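Local coordinates for Galactose/lactose metabolism regulatory protein GAL80 (Saccharomyces cerevisiae, PDB 3BTV), which represses the galactose and lactose metabolic genes of yeast by binding the activator GAL4 and blocking its action while no inducing sugar is present, at residues V99-M107 and A127-I138. The protein carries 1 engineered substitution. Residues are numbered along the deposited sequence; the frame is centred on the assembly and turned at random.
Sequences VASHYEVVM and ALACSLDQAESI
His102 ND1 donates to Leu128 O at 2.7 Å, a hydrogen bond that joins 99-107 to 127-138. The oxygen lies close to the imidazole plane, while the donor sits well above the carbonyl plane of Leu128. His102 NE2 makes a weak hydrogen bond to Ile97 O, and the two bonds together probably limit the ring's rotation; Val99 CA covers one face. Val99, with CG1 anti to the backbone N (chi1 179°), sets that methyl 3.5 Å from Ala129 O, and CG2 meets the carbonyl oxygen of Ala127, a residue preceded by a cis peptide bond. Cys130 SG lies against Ala100 CA at 3.5 Å. Further along, the Gln134 amide lies almost parallel to the Tyr103 ring, 8° between planes, but is displaced toward Tyr103 CB and CG; Gln134 CG makes a CH-pi contact over the ring face, 4.2 Å from the centroid. Gln134 OE1 accepts from Cys130 N at 3.0 Å, which favours this orientation of the amide, and Ser131 OG N-caps the helix through Gln134 N. With an alanine here in place of Gln134, Cys130 N would probably lose its acceptor and the Tyr103 face its CH-pi partner. Ser137 CB meets the ring edge, and Met107, bent at chi2 and chi3, brings SD to 4.0 Å from Ile138 CG1. Segments 102-107 and 132-138 run nearly parallel, 13° apart; they begin helices 102-112 and 132-143, which follow strands 92-95 and 121-125 of the Rossmann fold; Ile95 backs His102 and Val106, and helix 405-424 packs on Leu128 and Ala135.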
ATOM      1  N   VAL B  99      18.824  20.052  11.793  1.00 65.43           N
ATOM      2  CA  VAL B  99      18.873  18.886  12.669  1.00 52.38           C
ATOM      3  C   VAL B  99      20.317  18.454  12.937  1.00 65.01           C
ATOM      4  O   VAL B  99      20.667  18.111  14.062  1.00 66.83           O
ATOM      5  CB  VAL B  99      18.054  17.717  12.091  1.00 57.88           C
ATOM      6  CG1 VAL B  99      18.133  16.504  13.000  1.00 57.76           C
ATOM      7  CG2 VAL B  99      16.598  18.143  11.885  1.00 62.81           C
ATOM      8  N   ALA B 100      21.163  18.498  11.916  1.00 61.12           N
ATOM      9  CA  ALA B 100      22.557  18.076  12.080  1.00 63.51           C
ATOM     10  C   ALA B 100      23.314  18.853  13.162  1.00 69.03           C
ATOM     11  O   ALA B 100      24.361  18.405  13.625  1.00 75.72           O
ATOM     12  CB  ALA B 100      23.306  18.149  10.749  1.00 67.42           C
ATOM     13  N   SER B 101      22.784  20.010  13.561  1.00 72.55           N
ATOM     14  CA  SER B 101      23.423  20.848  14.576  1.00 67.96           C
ATOM     15  C   SER B 101      22.763  20.740  15.949  1.00 72.51           C
ATOM     16  O   SER B 101      23.261  21.314  16.922  1.00 72.71           O
ATOM     17  CB  SER B 101      23.417  22.318  14.141  1.00 73.94           C
ATOM     18  OG  SER B 101      24.139  22.493  12.935  1.00 92.03           O
ATOM     19  N   HIS B 102      21.646  20.018  16.022  1.00 68.27           N
ATOM     20  CA  HIS B 102      20.868  19.902  17.259  1.00 67.87           C
ATOM     21  C   HIS B 102      21.693  19.397  18.436  1.00 64.16           C
ATOM     22  O   HIS B 102      21.727  20.020  19.493  1.00 72.85           O
ATOM     23  CB  HIS B 102      19.665  18.977  17.054  1.00 60.28           C
ATOM     24  CG  HIS B 102      18.498  19.635  16.382  1.00 58.74           C
ATOM     25  ND1 HIS B 102      17.291  18.995  16.191  1.00 59.04           N
ATOM     26  CD2 HIS B 102      18.347  20.880  15.872  1.00 62.69           C
ATOM     27  CE1 HIS B 102      16.452  19.812  15.578  1.00 62.77           C
ATOM     28  NE2 HIS B 102      17.069  20.963  15.373  1.00 57.08           N
ATOM     29  N   TYR B 103      22.343  18.257  18.251  1.00 71.53           N
ATOM     30  CA  TYR B 103      23.113  17.634  19.321  1.00 71.16           C
ATOM     31  C   TYR B 103      24.233  18.544  19.805  1.00 77.16           C
ATOM     32  O   TYR B 103      24.359  18.799  21.007  1.00 84.39           O
ATOM     33  CB  TYR B 103      23.669  16.292  18.846  1.00 72.14           C
ATOM     34  CG  TYR B 103      24.360  15.472  19.908  1.00 79.52           C
ATOM     35  CD1 TYR B 103      23.629  14.743  20.842  1.00 86.90           C
ATOM     36  CD2 TYR B 103      25.746  15.397  19.956  1.00 83.00           C
ATOM     37  CE1 TYR B 103      24.267  13.976  21.808  1.00 81.72           C
ATOM     38  CE2 TYR B 103      26.390  14.637  20.914  1.00 91.34           C
ATOM     39  CZ  TYR B 103      25.646  13.930  21.838  1.00 97.66           C
ATOM     40  OH  TYR B 103      26.286  13.174  22.792  1.00104.88           O
ATOM     41  N   GLU B 104      25.033  19.057  18.873  1.00 81.11           N
ATOM     42  CA  GLU B 104      26.201  19.865  19.246  1.00 72.63           C
ATOM     43  C   GLU B 104      25.801  21.150  19.958  1.00 69.19           C
ATOM     44  O   GLU B 104      26.548  21.659  20.779  1.00 77.05           O
ATOM     45  CB  GLU B 104      27.071  20.191  18.025  1.00 87.75           C
ATOM     46  CG  GLU B 104      26.559  21.352  17.180  1.00111.33           C
ATOM     47  CD  GLU B 104      27.266  21.464  15.840  1.00123.73           C
ATOM     48  OE1 GLU B 104      27.578  20.410  15.241  1.00125.30           O
ATOM     49  OE2 GLU B 104      27.501  22.606  15.385  1.00121.58           O
ATOM     50  N   VAL B 105      24.616  21.665  19.652  1.00 82.31           N
ATOM     51  CA  VAL B 105      24.147  22.893  20.285  1.00 76.41           C
ATOM     52  C   VAL B 105      23.383  22.628  21.582  1.00 76.13           C
ATOM     53  O   VAL B 105      23.657  23.245  22.607  1.00 78.45           O
ATOM     54  CB  VAL B 105      23.231  23.697  19.352  1.00 76.07           C
ATOM     55  CG1 VAL B 105      22.696  24.913  20.089  1.00 67.85           C
ATOM     56  CG2 VAL B 105      23.992  24.120  18.104  1.00 97.50           C
ATOM     57  N   VAL B 106      22.423  21.708  21.533  1.00 75.00           N
ATOM     58  CA  VAL B 106      21.533  21.484  22.670  1.00 62.52           C
ATOM     59  C   VAL B 106      22.239  20.922  23.908  1.00 74.15           C
ATOM     60  O   VAL B 106      21.922  21.312  25.030  1.00 87.96           O
ATOM     61  CB  VAL B 106      20.339  20.588  22.282  1.00 76.55           C
ATOM     62  CG1 VAL B 106      19.495  20.254  23.502  1.00 74.49           C
ATOM     63  CG2 VAL B 106      19.484  21.283  21.220  1.00 73.32           C
ATOM     64  N   MET B 107      23.199  20.023  23.710  1.00 81.01           N
ATOM     65  CA  MET B 107      23.894  19.413  24.850  1.00 80.02           C
ATOM     66  C   MET B 107      24.590  20.435  25.748  1.00 77.39           C
ATOM     67  O   MET B 107      24.313  20.485  26.949  1.00 92.64           O
ATOM     68  CB  MET B 107      24.851  18.295  24.409  1.00 73.19           C
ATOM     69  CG  MET B 107      24.150  17.111  23.754  1.00 83.76           C
ATOM     70  SD  MET B 107      22.753  16.448  24.698  1.00 88.74           S
ATOM     71  CE  MET B 107      23.581  15.364  25.854  1.00 93.40           C
ATOM     72  N   ALA B 127      13.346  16.885  12.950  1.00 64.76           N
ATOM     73  CA  ALA B 127      13.643  15.775  13.844  1.00 53.96           C
ATOM     74  C   ALA B 127      14.499  16.206  15.025  1.00 54.62           C
ATOM     75  O   ALA B 127      15.265  17.168  14.941  1.00 63.97           O
ATOM     76  CB  ALA B 127      14.346  14.654  13.068  1.00 56.25           C
ATOM     77  N   LEU B 128      14.380  15.472  16.128  1.00 53.52           N
ATOM     78  CA  LEU B 128      15.104  15.816  17.340  1.00 53.17           C
ATOM     79  C   LEU B 128      16.613  15.712  17.109  1.00 53.49           C
ATOM     80  O   LEU B 128      17.369  16.602  17.488  1.00 61.61           O
ATOM     81  CB  LEU B 128      14.680  14.914  18.506  1.00 53.74           C
ATOM     82  CG  LEU B 128      15.415  15.195  19.823  1.00 58.02           C
ATOM     83  CD1 LEU B 128      15.346  16.686  20.188  1.00 61.15           C
ATOM     84  CD2 LEU B 128      14.854  14.336  20.951  1.00 61.86           C
ATOM     85  N   ALA B 129      17.042  14.634  16.463  1.00 59.11           N
ATOM     86  CA  ALA B 129      18.465  14.433  16.209  1.00 56.37           C
ATOM     87  C   ALA B 129      18.700  13.590  14.957  1.00 57.99           C
ATOM     88  O   ALA B 129      17.755  13.238  14.244  1.00 59.53           O
ATOM     89  CB  ALA B 129      19.128  13.791  17.410  1.00 62.05           C
ATOM     90  N   CYS B 130      19.966  13.288  14.688  1.00 64.83           N
ATOM     91  CA  CYS B 130      20.355  12.522  13.498  1.00 66.09           C
ATOM     92  C   CYS B 130      20.334  11.015  13.694  1.00 69.40           C
ATOM     93  O   CYS B 130      20.486  10.261  12.733  1.00 73.23           O
ATOM     94  CB  CYS B 130      21.760  12.934  13.056  1.00 71.61           C
ATOM     95  SG  CYS B 130      21.836  14.648  12.543  1.00 80.51           S
ATOM     96  N   SER B 131      20.173  10.577  14.938  1.00 63.25           N
ATOM     97  CA  SER B 131      20.125   9.150  15.247  1.00 58.51           C
ATOM     98  C   SER B 131      19.375   8.934  16.548  1.00 61.20           C
ATOM     99  O   SER B 131      19.233   9.859  17.351  1.00 65.83           O
ATOM    100  CB  SER B 131      21.535   8.585  15.384  1.00 57.98           C
ATOM    101  OG  SER B 131      22.183   9.141  16.527  1.00 63.85           O
ATOM    102  N   LEU B 132      18.895   7.712  16.751  1.00 65.84           N
ATOM    103  CA  LEU B 132      18.209   7.359  17.986  1.00 70.11           C
ATOM    104  C   LEU B 132      19.170   7.572  19.166  1.00 64.92           C
ATOM    105  O   LEU B 132      18.805   8.137  20.205  1.00 76.70           O
ATOM    106  CB  LEU B 132      17.710   5.908  17.912  1.00 59.69           C
ATOM    107  CG  LEU B 132      17.037   5.345  19.163  1.00 65.10           C
ATOM    108  CD1 LEU B 132      15.901   6.244  19.603  1.00 54.65           C
ATOM    109  CD2 LEU B 132      16.555   3.935  18.936  1.00 52.74           C
ATOM    110  N   ASP B 133      20.414   7.149  18.988  1.00 64.50           N
ATOM    111  CA  ASP B 133      21.441   7.364  20.010  1.00 66.16           C
ATOM    112  C   ASP B 133      21.511   8.820  20.459  1.00 75.03           C
ATOM    113  O   ASP B 133      21.418   9.113  21.653  1.00 74.92           O
ATOM    114  CB  ASP B 133      22.811   6.910  19.508  1.00 90.73           C
ATOM    115  CG  ASP B 133      22.983   5.406  19.572  1.00113.88           C
ATOM    116  OD1 ASP B 133      22.208   4.748  20.301  1.00107.33           O
ATOM    117  OD2 ASP B 133      23.892   4.881  18.898  1.00130.47           O
ATOM    118  N   GLN B 134      21.675   9.731  19.502  1.00 70.55           N
ATOM    119  CA  GLN B 134      21.660  11.163  19.796  1.00 62.96           C
ATOM    120  C   GLN B 134      20.362  11.579  20.475  1.00 55.01           C
ATOM    121  O   GLN B 134      20.379  12.358  21.430  1.00 64.88           O
ATOM    122  CB  GLN B 134      21.808  11.982  18.509  1.00 77.13           C
ATOM    123  CG  GLN B 134      23.236  12.226  18.053  1.00 79.08           C
ATOM    124  CD  GLN B 134      23.339  13.316  16.986  1.00 81.38           C
ATOM    125  OE1 GLN B 134      22.328  13.831  16.491  1.00 74.85           O
ATOM    126  NE2 GLN B 134      24.567  13.676  16.636  1.00 78.18           N
ATOM    127  N   ALA B 135      19.232  11.084  19.959  1.00 57.74           N
ATOM    128  CA  ALA B 135      17.927  11.489  20.487  1.00 60.81           C
ATOM    129  C   ALA B 135      17.804  11.114  21.966  1.00 68.48           C
ATOM    130  O   ALA B 135      17.359  11.913  22.797  1.00 74.11           O
ATOM    131  CB  ALA B 135      16.784  10.864  19.665  1.00 54.26           C
ATOM    132  N   GLU B 136      18.218   9.896  22.290  1.00 68.26           N
ATOM    133  CA  GLU B 136      18.223   9.438  23.675  1.00 67.04           C
ATOM    134  C   GLU B 136      19.122  10.266  24.581  1.00 62.83           C
ATOM    135  O   GLU B 136      18.748  10.578  25.714  1.00 79.43           O
ATOM    136  CB  GLU B 136      18.560   7.948  23.755  1.00 71.08           C
ATOM    137  CG  GLU B 136      17.318   7.097  23.551  1.00 58.30           C
ATOM    138  CD  GLU B 136      17.620   5.661  23.188  1.00 96.28           C
ATOM    139  OE1 GLU B 136      18.816   5.304  23.090  1.00111.94           O
ATOM    140  OE2 GLU B 136      16.652   4.889  22.998  1.00 90.91           O
ATOM    141  N   SER B 137      20.286  10.666  24.082  1.00 71.45           N
ATOM    142  CA  SER B 137      21.178  11.519  24.872  1.00 65.22           C
ATOM    143  C   SER B 137      20.530  12.851  25.167  1.00 66.52           C
ATOM    144  O   SER B 137      20.612  13.358  26.286  1.00 68.70           O
ATOM    145  CB  SER B 137      22.502  11.768  24.151  1.00 75.91           C
ATOM    146  OG  SER B 137      23.297  10.599  24.137  1.00 85.04           O
ATOM    147  N   ILE B 138      19.901  13.423  24.145  1.00 63.34           N
ATOM    148  CA  ILE B 138      19.248  14.712  24.290  1.00 65.43           C
ATOM    149  C   ILE B 138      18.078  14.594  25.258  1.00 64.46           C
ATOM    150  O   ILE B 138      17.898  15.453  26.128  1.00 73.62           O
ATOM    151  CB  ILE B 138      18.741  15.249  22.934  1.00 72.14           C
ATOM    152  CG1 ILE B 138      19.930  15.550  22.011  1.00 73.89           C
ATOM    153  CG2 ILE B 138      17.899  16.505  23.146  1.00 60.35           C
ATOM    154  CD1 ILE B 138      19.546  15.876  20.586  1.00 62.73           C
TER